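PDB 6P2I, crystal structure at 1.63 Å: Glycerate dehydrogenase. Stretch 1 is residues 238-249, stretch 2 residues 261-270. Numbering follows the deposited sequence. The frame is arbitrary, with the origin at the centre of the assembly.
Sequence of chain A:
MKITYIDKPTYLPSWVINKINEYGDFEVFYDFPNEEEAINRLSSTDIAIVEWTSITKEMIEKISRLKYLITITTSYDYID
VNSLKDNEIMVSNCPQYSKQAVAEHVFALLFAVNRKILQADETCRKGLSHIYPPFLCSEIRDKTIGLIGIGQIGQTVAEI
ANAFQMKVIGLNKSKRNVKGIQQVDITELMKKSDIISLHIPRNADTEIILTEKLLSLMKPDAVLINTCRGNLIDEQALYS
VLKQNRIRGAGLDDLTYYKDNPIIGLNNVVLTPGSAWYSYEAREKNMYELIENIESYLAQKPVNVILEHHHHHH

Stretch 1, residues 238-249: LYSVLKQNRIRG
Stretch 2 261-270: NPIIGLNNVV

One asparagine side chain makes the sole direct hydrogen bond between these stretches, and it does so at the end of a helix. N268, with chi1 near +53° and chi2 near 0°, sends ND2 to L242 O at 3.0 Å, with an N-H...O angle of 164°. That carbonyl also accepts N245 N at 2.9 Å, in the turn where the helix of 238-243 unwinds: Q244 is the first residue to leave helical phi/psi, and N245 adopts 53/39. The same ND2 donates to water 2 at 3.1 Å, which in turn donates to I247 O at 2.8 Å and accepts N245 ND2 at 3.0 Å. The two amides, N245 ND2 and N268 ND2, lie 3.4 Å apart; both are donors, so the water joins them where they cannot bond each other. N268 OD1 is buried by the contact and has no partner in the model.

Register runs Y239 to I263 (CA-CA 5.9 Å), K243 to L266 (6.8 Å) and G249 to N268 (4.8 Å). At the last pair the chains are in close contact, G249 CA lying 3.0 Å from N268 O; G249 is extended at 175/-180, and an ideal CB there would fall 2.6 Å from that oxygen.

The apolar part joins L242 and Y239 of the helix to P262, I263, L266 and V269. L242 (m, t) points toward stretch 2, placing CB 3.6 Å from L266 CD1 and CD1 3.6 Å from V269 CG1. L266 (m, t) points back, its CD2 3.7 Å from Y239 CE1. Y239 (chi1 t, chi2 73°) leaves sideways, and its ring reaches the 3-10 segment 262-265, where P262 CB sits over one face, 3.8 Å from the centroid. Water 1 bridges the two stretches, 3.2 Å from Y239 OH and donating to P262 O at 2.9 Å. Before the segment, N261 OD1 accepts I263 N at 3.0 Å.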

ATOM      1  N   LEU A 238       8.965  16.217 -14.993  1.00 33.35           N
ATOM      2  CA  LEU A 238       8.063  15.541 -14.066  1.00 33.04           C
ATOM      3  C   LEU A 238       7.479  16.525 -13.063  1.00 30.89           C
ATOM      4  O   LEU A 238       6.290  16.453 -12.729  1.00 27.33           O
ATOM      5  CB  LEU A 238       8.795  14.403 -13.350  1.00 28.51           C
ATOM      6  CG  LEU A 238       7.969  13.570 -12.357  1.00 27.50           C
ATOM      7  CD1 LEU A 238       6.690  13.046 -13.002  1.00 27.87           C
ATOM      8  CD2 LEU A 238       8.773  12.419 -11.766  1.00 31.38           C
ATOM      9  N   TYR A 239       8.300  17.458 -12.573  1.00 29.75           N
ATOM     10  CA  TYR A 239       7.787  18.482 -11.670  1.00 28.35           C
ATOM     11  C   TYR A 239       6.647  19.260 -12.317  1.00 34.35           C
ATOM     12  O   TYR A 239       5.600  19.473 -11.696  1.00 35.07           O
ATOM     13  CB  TYR A 239       8.903  19.434 -11.238  1.00 30.70           C
ATOM     14  CG  TYR A 239       8.357  20.602 -10.457  1.00 35.75           C
ATOM     15  CD1 TYR A 239       7.907  20.436  -9.152  1.00 36.07           C
ATOM     16  CD2 TYR A 239       8.231  21.856 -11.041  1.00 40.92           C
ATOM     17  CE1 TYR A 239       7.376  21.497  -8.439  1.00 39.62           C
ATOM     18  CE2 TYR A 239       7.703  22.921 -10.335  1.00 45.06           C
ATOM     19  CZ  TYR A 239       7.275  22.734  -9.034  1.00 46.05           C
ATOM     20  OH  TYR A 239       6.748  23.788  -8.322  1.00 49.07           O
ATOM     21  N   SER A 240       6.836  19.692 -13.570  1.00 32.17           N
ATOM     22  CA  SER A 240       5.798  20.448 -14.264  1.00 34.57           C
ATOM     23  C   SER A 240       4.534  19.618 -14.445  1.00 32.43           C
ATOM     24  O   SER A 240       3.421  20.132 -14.297  1.00 37.47           O
ATOM     25  CB  SER A 240       6.315  20.936 -15.618  1.00 38.21           C
ATOM     26  OG  SER A 240       7.363  21.875 -15.447  1.00 46.06           O
ATOM     27  N   VAL A 241       4.689  18.333 -14.766  1.00 34.08           N
ATOM     28  CA  VAL A 241       3.529  17.458 -14.926  1.00 32.06           C
ATOM     29  C   VAL A 241       2.734  17.387 -13.627  1.00 32.98           C
ATOM     30  O   VAL A 241       1.506  17.543 -13.616  1.00 35.13           O
ATOM     31  CB  VAL A 241       3.982  16.064 -15.394  1.00 33.49           C
ATOM     32  CG1 VAL A 241       2.891  15.037 -15.158  1.00 38.27           C
ATOM     33  CG2 VAL A 241       4.348  16.109 -16.866  1.00 37.93           C
ATOM     34  N   LEU A 242       3.429  17.173 -12.508  1.00 29.82           N
ATOM     35  CA  LEU A 242       2.752  17.079 -11.218  1.00 29.90           C
ATOM     36  C   LEU A 242       2.222  18.432 -10.758  1.00 36.62           C
ATOM     37  O   LEU A 242       1.086  18.526 -10.276  1.00 31.95           O
ATOM     38  CB  LEU A 242       3.701  16.485 -10.181  1.00 30.28           C
ATOM     39  CG  LEU A 242       4.092  15.022 -10.415  1.00 27.41           C
ATOM     40  CD1 LEU A 242       5.460  14.740  -9.820  1.00 30.18           C
ATOM     41  CD2 LEU A 242       3.064  14.080  -9.806  1.00 26.04           C
ATOM     42  N   LYS A 243       3.023  19.494 -10.903  1.00 32.50           N
ATOM     43  CA  LYS A 243       2.574  20.827 -10.505  1.00 34.42           C
ATOM     44  C   LYS A 243       1.287  21.217 -11.221  1.00 35.18           C
ATOM     45  O   LYS A 243       0.413  21.866 -10.635  1.00 40.74           O
ATOM     46  CB  LYS A 243       3.666  21.863 -10.787  1.00 35.01           C
ATOM     47  CG  LYS A 243       3.320  23.284 -10.338  1.00 41.60           C
ATOM     48  CD  LYS A 243       3.129  23.347  -8.828  1.00 49.47           C
ATOM     49  CE  LYS A 243       2.542  24.674  -8.382  1.00 58.61           C
ATOM     50  NZ  LYS A 243       2.873  24.945  -6.953  1.00 55.99           N
ATOM     51  N   GLN A 244       1.158  20.838 -12.490  1.00 34.64           N
ATOM     52  CA  GLN A 244      -0.012  21.164 -13.292  1.00 37.06           C
ATOM     53  C   GLN A 244      -1.104  20.107 -13.186  1.00 38.27           C
ATOM     54  O   GLN A 244      -2.079  20.165 -13.942  1.00 36.25           O
ATOM     55  CB  GLN A 244       0.393  21.355 -14.756  1.00 39.35           C
ATOM     56  CG  GLN A 244       1.351  22.522 -14.971  1.00 47.43           C
ATOM     57  CD  GLN A 244       1.879  22.601 -16.392  1.00 62.21           C
ATOM     58  OE1 GLN A 244       1.189  22.242 -17.347  1.00 68.93           O
ATOM     59  NE2 GLN A 244       3.111  23.076 -16.537  1.00 67.80           N
ATOM     60  N   ASN A 245      -0.951  19.150 -12.271  1.00 36.22           N
ATOM     61  CA  ASN A 245      -1.946  18.103 -12.026  1.00 38.68           C
ATOM     62  C   ASN A 245      -2.319  17.377 -13.316  1.00 37.98           C
ATOM     63  O   ASN A 245      -3.480  17.033 -13.550  1.00 37.87           O
ATOM     64  CB  ASN A 245      -3.186  18.676 -11.332  1.00 42.54           C
ATOM     65  CG  ASN A 245      -2.858  19.329  -9.992  1.00 50.65           C
ATOM     66  OD1 ASN A 245      -3.005  20.540  -9.825  1.00 54.50           O
ATOM     67  ND2 ASN A 245      -2.412  18.524  -9.034  1.00 46.86           N
ATOM     68  N   ARG A 246      -1.319  17.141 -14.168  1.00 34.23           N
ATOM     69  CA  ARG A 246      -1.544  16.429 -15.421  1.00 32.09           C
ATOM     70  C   ARG A 246      -1.580  14.913 -15.243  1.00 31.36           C
ATOM     71  O   ARG A 246      -1.991  14.210 -16.176  1.00 32.20           O
ATOM     72  CB  ARG A 246      -0.474  16.815 -16.449  1.00 30.70           C
ATOM     73  CG  ARG A 246      -0.675  18.204 -17.052  1.00 43.05           C
ATOM     74  CD  ARG A 246      -1.758  18.174 -18.125  1.00 60.68           C
ATOM     75  NE  ARG A 246      -1.336  17.442 -19.320  1.00 71.83           N
ATOM     76  CZ  ARG A 246      -1.952  16.362 -19.799  1.00 76.72           C
ATOM     77  NH1 ARG A 246      -1.493  15.768 -20.894  1.00 75.43           N
ATOM     78  NH2 ARG A 246      -3.021  15.868 -19.183  1.00 77.82           N
ATOM     79  N   ILE A 247      -1.155  14.397 -14.086  1.00 29.76           N
ATOM     80  CA  ILE A 247      -1.388  13.017 -13.670  1.00 30.77           C
ATOM     81  C   ILE A 247      -1.889  13.037 -12.229  1.00 31.01           C
ATOM     82  O   ILE A 247      -1.972  14.092 -11.603  1.00 30.81           O
ATOM     83  CB  ILE A 247      -0.129  12.127 -13.796  1.00 26.61           C
ATOM     84  CG1 ILE A 247       0.986  12.617 -12.875  1.00 25.09           C
ATOM     85  CG2 ILE A 247       0.330  12.067 -15.233  1.00 28.71           C
ATOM     86  CD1 ILE A 247       2.127  11.620 -12.726  1.00 24.04           C
ATOM     87  N   ARG A 248      -2.220  11.855 -11.701  1.00 27.16           N
ATOM     88  CA  ARG A 248      -2.757  11.794 -10.343  1.00 29.03           C
ATOM     89  C   ARG A 248      -1.671  12.033  -9.299  1.00 26.13           C
ATOM     90  O   ARG A 248      -1.883  12.775  -8.331  1.00 28.45           O
ATOM     91  CB  ARG A 248      -3.440  10.451 -10.093  1.00 28.63           C
ATOM     92  CG  ARG A 248      -3.853  10.264  -8.639  1.00 29.35           C
ATOM     93  CD  ARG A 248      -4.606   8.967  -8.453  1.00 30.79           C
ATOM     94  NE  ARG A 248      -5.827   8.965  -9.249  1.00 35.66           N
ATOM     95  CZ  ARG A 248      -6.355   7.879  -9.805  1.00 48.30           C
ATOM     96  NH1 ARG A 248      -5.763   6.699  -9.652  1.00 52.98           N
ATOM     97  NH2 ARG A 248      -7.468   7.974 -10.521  1.00 45.07           N
ATOM     98  N   GLY A 249      -0.519  11.396  -9.458  1.00 25.86           N
ATOM     99  CA  GLY A 249       0.561  11.594  -8.506  1.00 24.97           C
ATOM    100  C   GLY A 249       1.735  10.692  -8.813  1.00 26.16           C
ATOM    101  O   GLY A 249       1.724   9.916  -9.774  1.00 24.04           O
ATOM    102  N   ASN A 261      14.783  20.971  -3.752  1.00 41.25           N
ATOM    103  CA  ASN A 261      14.148  20.413  -4.940  1.00 37.48           C
ATOM    104  C   ASN A 261      12.670  20.776  -4.924  1.00 38.97           C
ATOM    105  O   ASN A 261      11.975  20.456  -3.951  1.00 36.33           O
ATOM    106  CB  ASN A 261      14.330  18.899  -4.998  1.00 35.38           C
ATOM    107  CG  ASN A 261      13.939  18.308  -6.350  1.00 40.39           C
ATOM    108  OD1 ASN A 261      12.920  18.678  -6.939  1.00 39.66           O
ATOM    109  ND2 ASN A 261      14.741  17.369  -6.835  1.00 33.31           N
ATOM    110  N   PRO A 262      12.156  21.447  -5.958  1.00 36.82           N
ATOM    111  CA  PRO A 262      10.745  21.871  -5.941  1.00 30.73           C
ATOM    112  C   PRO A 262       9.757  20.727  -5.791  1.00 31.86           C
ATOM    113  O   PRO A 262       8.626  20.961  -5.341  1.00 33.71           O
ATOM    114  CB  PRO A 262      10.577  22.580  -7.292  1.00 37.56           C
ATOM    115  CG  PRO A 262      11.967  22.987  -7.685  1.00 48.93           C
ATOM    116  CD  PRO A 262      12.864  21.911  -7.164  1.00 43.08           C
ATOM    117  N   ILE A 263      10.136  19.500  -6.154  1.00 31.81           N
ATOM    118  CA  ILE A 263       9.222  18.371  -5.983  1.00 30.15           C
ATOM    119  C   ILE A 263       8.853  18.186  -4.516  1.00 34.52           C
ATOM    120  O   ILE A 263       7.744  17.729  -4.200  1.00 32.09           O
ATOM    121  CB  ILE A 263       9.852  17.103  -6.592  1.00 31.99           C
ATOM    122  CG1 ILE A 263       9.912  17.238  -8.115  1.00 36.95           C
ATOM    123  CG2 ILE A 263       9.090  15.840  -6.172  1.00 35.97           C
ATOM    124  CD1 ILE A 263      10.525  16.057  -8.807  1.00 37.75           C
ATOM    125  N   ILE A 264       9.745  18.575  -3.599  1.00 32.88           N
ATOM    126  CA  ILE A 264       9.462  18.487  -2.165  1.00 33.47           C
ATOM    127  C   ILE A 264       8.261  19.342  -1.767  1.00 31.88           C
ATOM    128  O   ILE A 264       7.638  19.091  -0.728  1.00 34.17           O
ATOM    129  CB  ILE A 264      10.735  18.862  -1.361  1.00 41.14           C
ATOM    130  CG1 ILE A 264      11.521  17.603  -1.009  1.00 43.70           C
ATOM    131  CG2 ILE A 264      10.426  19.649  -0.101  1.00 46.04           C
ATOM    132  CD1 ILE A 264      12.053  16.897  -2.194  1.00 48.15           C
ATOM    133  N   GLY A 265       7.889  20.319  -2.592  1.00 29.64           N
ATOM    134  CA  GLY A 265       6.751  21.176  -2.339  1.00 33.58           C
ATOM    135  C   GLY A 265       5.412  20.646  -2.809  1.00 33.80           C
ATOM    136  O   GLY A 265       4.376  21.258  -2.518  1.00 35.29           O
ATOM    137  N   LEU A 266       5.396  19.523  -3.517  1.00 30.89           N
ATOM    138  CA  LEU A 266       4.183  19.018  -4.152  1.00 32.89           C
ATOM    139  C   LEU A 266       3.337  18.200  -3.186  1.00 35.74           C
ATOM    140  O   LEU A 266       3.856  17.397  -2.404  1.00 31.25           O
ATOM    141  CB  LEU A 266       4.532  18.148  -5.356  1.00 31.14           C
ATOM    142  CG  LEU A 266       5.251  18.796  -6.533  1.00 35.02           C
ATOM    143  CD1 LEU A 266       5.751  17.705  -7.474  1.00 31.50           C
ATOM    144  CD2 LEU A 266       4.322  19.747  -7.248  1.00 34.50           C
ATOM    145  N   ASN A 267       2.023  18.383  -3.278  1.00 32.45           N
ATOM    146  CA  ASN A 267       1.063  17.645  -2.466  1.00 30.10           C
ATOM    147  C   ASN A 267       0.503  16.419  -3.174  1.00 32.61           C
ATOM    148  O   ASN A 267      -0.471  15.829  -2.691  1.00 34.87           O
ATOM    149  CB  ASN A 267      -0.086  18.559  -2.043  1.00 33.26           C
ATOM    150  CG  ASN A 267      -0.863  19.126  -3.231  1.00 54.23           C
ATOM    151  OD1 ASN A 267      -0.640  18.750  -4.384  1.00 55.54           O
ATOM    152  ND2 ASN A 267      -1.784  20.042  -2.945  1.00 61.08           N
ATOM    153  N   ASN A 268       1.067  16.042  -4.318  1.00 26.15           N
ATOM    154  CA  ASN A 268       0.641  14.834  -5.011  1.00 27.47           C
ATOM    155  C   ASN A 268       1.821  13.909  -5.266  1.00 31.17           C
ATOM    156  O   ASN A 268       1.814  13.131  -6.223  1.00 25.72           O
ATOM    157  CB  ASN A 268      -0.091  15.167  -6.317  1.00 28.71           C
ATOM    158  CG  ASN A 268       0.704  16.094  -7.233  1.00 30.39           C
ATOM    159  OD1 ASN A 268       1.821  16.508  -6.916  1.00 28.61           O
ATOM    160  ND2 ASN A 268       0.126  16.414  -8.385  1.00 30.17           N
ATOM    161  N   VAL A 269       2.849  13.985  -4.421  1.00 25.51           N
ATOM    162  CA  VAL A 269       3.925  13.005  -4.437  1.00 19.76           C
ATOM    163  C   VAL A 269       4.025  12.386  -3.051  1.00 21.66           C
ATOM    164  O   VAL A 269       3.702  13.015  -2.038  1.00 24.96           O
ATOM    165  CB  VAL A 269       5.289  13.608  -4.861  1.00 27.66           C
ATOM    166  CG1 VAL A 269       5.185  14.228  -6.246  1.00 30.57           C
ATOM    167  CG2 VAL A 269       5.772  14.626  -3.836  1.00 27.08           C
ATOM    168  N   VAL A 270       4.454  11.135  -3.024  1.00 21.13           N
ATOM    169  CA  VAL A 270       4.850  10.446  -1.808  1.00 18.62           C
ATOM    170  C   VAL A 270       6.318  10.085  -1.975  1.00 22.95           C
ATOM    171  O   VAL A 270       6.695   9.467  -2.977  1.00 21.03           O
ATOM    172  CB  VAL A 270       3.985   9.197  -1.562  1.00 21.99           C
ATOM    173  CG1 VAL A 270       4.470   8.412  -0.357  1.00 21.80           C
ATOM    174  CG2 VAL A 270       2.517   9.614  -1.389  1.00 22.26           C
TER
HETATM  175  O   HOH W   1       7.176  23.462  -5.158  1.00 53.41           O
HETATM  176  O   HOH W   2      -2.708  15.516  -9.252  1.00 39.64           O
HETATM  177  O   HOH W   3      -0.139  20.082  -7.154  1.00 53.96           O